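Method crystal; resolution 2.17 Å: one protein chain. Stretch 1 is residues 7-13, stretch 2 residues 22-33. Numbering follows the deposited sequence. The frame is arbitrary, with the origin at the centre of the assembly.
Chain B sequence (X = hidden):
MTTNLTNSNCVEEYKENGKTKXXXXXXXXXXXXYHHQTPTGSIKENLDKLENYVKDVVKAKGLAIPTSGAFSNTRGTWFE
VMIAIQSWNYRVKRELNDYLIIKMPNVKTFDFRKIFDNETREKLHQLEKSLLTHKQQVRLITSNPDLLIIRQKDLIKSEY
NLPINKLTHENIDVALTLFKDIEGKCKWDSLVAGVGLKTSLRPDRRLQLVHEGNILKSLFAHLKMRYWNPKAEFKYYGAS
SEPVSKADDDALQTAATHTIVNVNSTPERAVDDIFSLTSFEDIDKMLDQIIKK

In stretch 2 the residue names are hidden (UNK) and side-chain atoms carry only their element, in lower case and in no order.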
# COMPACT_ATOMS: atom_id res chain seq x y z
N ASN B 7 -41.11 -21.49 45.61
CA ASN B 7 -41.92 -21.23 44.43
C ASN B 7 -41.19 -20.49 43.30
O ASN B 7 -41.81 -20.12 42.30
CB ASN B 7 -43.11 -20.41 44.83
CG ASN B 7 -44.31 -20.72 44.01
OD1 ASN B 7 -44.90 -21.79 44.13
ND2 ASN B 7 -44.69 -19.79 43.16
N SER B 8 -39.90 -20.22 43.44
CA SER B 8 -39.19 -19.52 42.37
C SER B 8 -38.92 -20.47 41.22
O SER B 8 -38.89 -21.69 41.39
CB SER B 8 -37.86 -18.92 42.86
OG SER B 8 -37.19 -18.30 41.77
N ASN B 9 -38.75 -19.90 40.03
CA ASN B 9 -38.47 -20.67 38.82
C ASN B 9 -37.07 -20.35 38.31
O ASN B 9 -36.72 -20.68 37.18
CB ASN B 9 -39.51 -20.35 37.74
CG ASN B 9 -40.85 -20.98 38.03
OD1 ASN B 9 -41.89 -20.48 37.61
ND2 ASN B 9 -40.83 -22.11 38.73
N CYS B 10 -36.28 -19.70 39.16
CA CYS B 10 -34.93 -19.31 38.79
C CYS B 10 -33.97 -20.49 38.94
O CYS B 10 -32.75 -20.32 38.89
CB CYS B 10 -34.46 -18.14 39.66
SG CYS B 10 -34.30 -18.55 41.39
N VAL B 11 -34.54 -21.67 39.16
CA VAL B 11 -33.79 -22.92 39.29
C VAL B 11 -34.74 -24.02 38.83
O VAL B 11 -35.95 -23.92 39.01
CB VAL B 11 -33.34 -23.20 40.75
CG1 VAL B 11 -32.33 -22.15 41.20
CG2 VAL B 11 -34.53 -23.23 41.69
N GLU B 12 -34.19 -25.07 38.23
CA GLU B 12 -35.00 -26.16 37.72
C GLU B 12 -34.32 -27.51 37.94
O GLU B 12 -33.09 -27.60 37.87
CB GLU B 12 -35.28 -25.93 36.23
CG GLU B 12 -35.70 -27.14 35.43
CD GLU B 12 -36.01 -26.78 33.99
OE1 GLU B 12 -35.29 -25.94 33.41
OE2 GLU B 12 -36.98 -27.34 33.42
N GLU B 13 -35.11 -28.54 38.24
CA GLU B 13 -34.55 -29.87 38.44
C GLU B 13 -34.79 -30.66 37.18
O GLU B 13 -35.81 -30.52 36.51
CB GLU B 13 -35.22 -30.66 39.57
CG GLU B 13 -36.01 -29.89 40.60
CD GLU B 13 -36.72 -30.84 41.55
OE1 GLU B 13 -36.79 -32.06 41.24
OE2 GLU B 13 -37.22 -30.38 42.60
N UNK B 22 -29.47 -29.99 38.89
CA UNK B 22 -30.07 -28.67 39.04
C UNK B 22 -29.46 -27.65 38.07
O UNK B 22 -28.24 -27.53 37.97
c UNK B 22 -30.25 -29.23 41.50
c UNK B 22 -30.73 -26.89 40.68
c UNK B 22 -29.88 -28.14 40.48
c UNK B 22 -31.67 -29.79 41.36
N UNK B 23 -30.32 -26.92 37.37
CA UNK B 23 -29.86 -25.90 36.42
C UNK B 23 -30.46 -24.54 36.79
O UNK B 23 -31.62 -24.45 37.16
c UNK B 23 -30.30 -26.24 34.99
c UNK B 23 -31.80 -26.15 34.78
n UNK B 23 -32.68 -29.23 31.69
n UNK B 23 -30.72 -28.12 32.19
n UNK B 23 -32.76 -27.18 32.73
c UNK B 23 -32.05 -28.18 32.21
c UNK B 23 -32.17 -25.97 33.32
N UNK B 24 -29.65 -23.49 36.70
CA UNK B 24 -30.16 -22.16 37.00
C UNK B 24 -30.89 -21.64 35.77
O UNK B 24 -30.52 -21.95 34.64
c UNK B 24 -29.03 -21.19 37.35
c UNK B 24 -29.59 -19.79 37.57
c UNK B 24 -27.09 -20.84 38.96
c UNK B 24 -28.28 -21.69 38.58
N UNK B 25 -31.93 -20.85 35.98
CA UNK B 25 -32.70 -20.27 34.89
C UNK B 25 -32.50 -18.76 35.00
O UNK B 25 -33.31 -18.06 35.60
n UNK B 25 -36.03 -22.76 32.78
c UNK B 25 -34.58 -22.48 32.65
c UNK B 25 -33.86 -22.87 33.93
c UNK B 25 -34.44 -22.14 35.12
c UNK B 25 -34.18 -20.64 35.03
N UNK B 26 -31.40 -18.24 34.42
CA UNK B 26 -31.05 -16.82 34.45
C UNK B 26 -32.14 -15.85 34.05
O UNK B 26 -32.31 -14.81 34.68
c UNK B 26 -29.83 -16.74 33.53
c UNK B 26 -30.52 -18.97 33.49
c UNK B 26 -30.05 -17.87 32.58
N UNK B 27 -32.89 -16.19 33.02
CA UNK B 27 -33.94 -15.31 32.53
C UNK B 27 -35.14 -15.22 33.45
O UNK B 27 -35.74 -14.15 33.57
c UNK B 27 -34.35 -15.76 31.13
c UNK B 27 -32.31 -14.73 30.07
c UNK B 27 -32.97 -16.92 29.37
c UNK B 27 -33.19 -15.81 30.16
c UNK B 27 -31.88 -16.97 28.49
c UNK B 27 -31.22 -14.77 29.20
c UNK B 27 -31.00 -15.89 28.41
N UNK B 28 -35.48 -16.31 34.12
CA UNK B 28 -36.61 -16.28 35.05
C UNK B 28 -36.19 -15.48 36.28
O UNK B 28 -37.02 -14.82 36.91
c UNK B 28 -37.51 -18.52 34.28
c UNK B 28 -37.03 -17.69 35.46
o UNK B 28 -38.13 -18.01 33.35
n UNK B 28 -37.22 -19.82 34.33
N UNK B 29 -34.91 -15.54 36.61
CA UNK B 29 -34.40 -14.80 37.76
C UNK B 29 -34.58 -13.32 37.48
O UNK B 29 -35.02 -12.57 38.36
c UNK B 29 -32.92 -15.12 37.98
N UNK B 30 -34.25 -12.91 36.26
CA UNK B 30 -34.36 -11.51 35.85
C UNK B 30 -35.79 -10.99 35.91
O UNK B 30 -36.06 -9.93 36.48
c UNK B 30 -33.81 -11.31 34.44
c UNK B 30 -32.30 -11.33 34.30
c UNK B 30 -31.93 -11.35 32.84
c UNK B 30 -31.70 -10.12 34.97
N UNK B 31 -36.70 -11.74 35.30
CA UNK B 31 -38.10 -11.36 35.26
C UNK B 31 -38.68 -11.27 36.67
O UNK B 31 -39.35 -10.29 37.02
c UNK B 31 -38.91 -12.36 34.43
c UNK B 31 -38.99 -13.45 32.16
c UNK B 31 -40.36 -11.93 34.36
c UNK B 31 -38.31 -12.45 33.03
N UNK B 32 -38.42 -12.30 37.47
CA UNK B 32 -38.91 -12.36 38.84
C UNK B 32 -38.43 -11.18 39.67
O UNK B 32 -39.14 -10.73 40.56
o UNK B 32 -38.06 -16.19 40.65
o UNK B 32 -39.10 -17.22 39.00
c UNK B 32 -38.47 -13.68 39.50
c UNK B 32 -38.80 -16.19 39.65
c UNK B 32 -39.39 -14.86 39.20
N UNK B 33 -37.23 -10.69 39.39
CA UNK B 33 -36.71 -9.58 40.18
C UNK B 33 -36.86 -8.22 39.49
O UNK B 33 -36.55 -7.19 40.07
c UNK B 33 -33.41 -11.01 41.70
c UNK B 33 -34.90 -10.98 41.41
c UNK B 33 -35.70 -10.84 42.67
c UNK B 33 -35.24 -9.80 40.53

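Position 22 carries four side-chain carbons, forked at the first, with one arm two carbons long; the end of that arm lies 4.1 Å from Glu-13 CB. This is Ile-22. It pairs with Glu-13 as a non-hydrogen-bonded antiparallel pair (CA-CA 4.7 Å).

Position 23 has three carbons, a nitrogen, then a carbon bearing two more nitrogens, a guanidinium; its chain nitrogen lies 2.9 Å from Glu-12 OE1. This is Arg-23. Its backbone makes both bonds of a hydrogen-bonded pair, Arg-23 N to Glu-12 O and Glu-12 N to Arg-23 O, each 2.9 Å. The side chains share a face of the sheet, so Arg-23 NE reaches Glu-12 OE1 in a salt bridge, the carboxylate oxygen lying near the guanidinium plane.

Position 24 again shows four carbons forked at the first with a two-carbon arm; the one-carbon arm is 3.5 Å from Cys-10 O. This is Ile-24, which sits opposite Val-11 (CA-CA 4.4 Å).

Position 25 has four carbons in a row ending in nitrogen, which lies 3.3 Å from Glu-12 OE1, while its backbone N donates to Cys-10 O (3.1 Å, nearly linear at 178°). Hence Lys-25. All four chi angles are m, a curled path that brings NZ to Glu-12 OE1 in a salt bridge with a weak hydrogen bond. Lys-25 is also the N-cap residue of the helix that follows.

At position 26 three carbons close a ring onto the backbone N, and CB points away from stretch 1 without contact, giving Pro-26; at 27 one carbon leads to a six-carbon ring, again pointing away without contact at CB, giving Phe-27.

Position 28 has two carbons, the second bearing one oxygen and one nitrogen; the nitrogen donates to Asn-9 O at 3.0 Å. This is Asn-28.

Position 29 has a single carbon, CB, packed 3.8 Å from Cys-10 CB, so Ala-29.

Position 30, four carbons forked at the second, does not reach stretch 1: Leu-30. Position 31, forked at the first with a two-carbon arm, does not either: Ile-31.

Position 32 has three carbons, the third carrying two oxygens; one accepts from Asn-9 N (2.9 Å), the other from Ser-8 OG (2.5 Å), although the position of that hydroxyl is less certain. This is Glu-32.

Position 33, four carbons forked at the second and also without contact, is Leu-33.

The contact therefore has two parts. Antiparallel strands (155°) join through backbone bonds, with Glu-12 OE1 shared by two basic side chains. Beyond them, the helix points Asn-28 and Glu-32 toward the loop, while Ala-29 CB packs alongside Cys-10 CB: Asn-28 ND2 takes up Asn-9 O, Glu-32 OE2 takes up Asn-9 N, and Glu-32 OE1 accepts from the Ser-8 hydroxyl.

Stretch 2 (22-33) IRIKPFNALIEL
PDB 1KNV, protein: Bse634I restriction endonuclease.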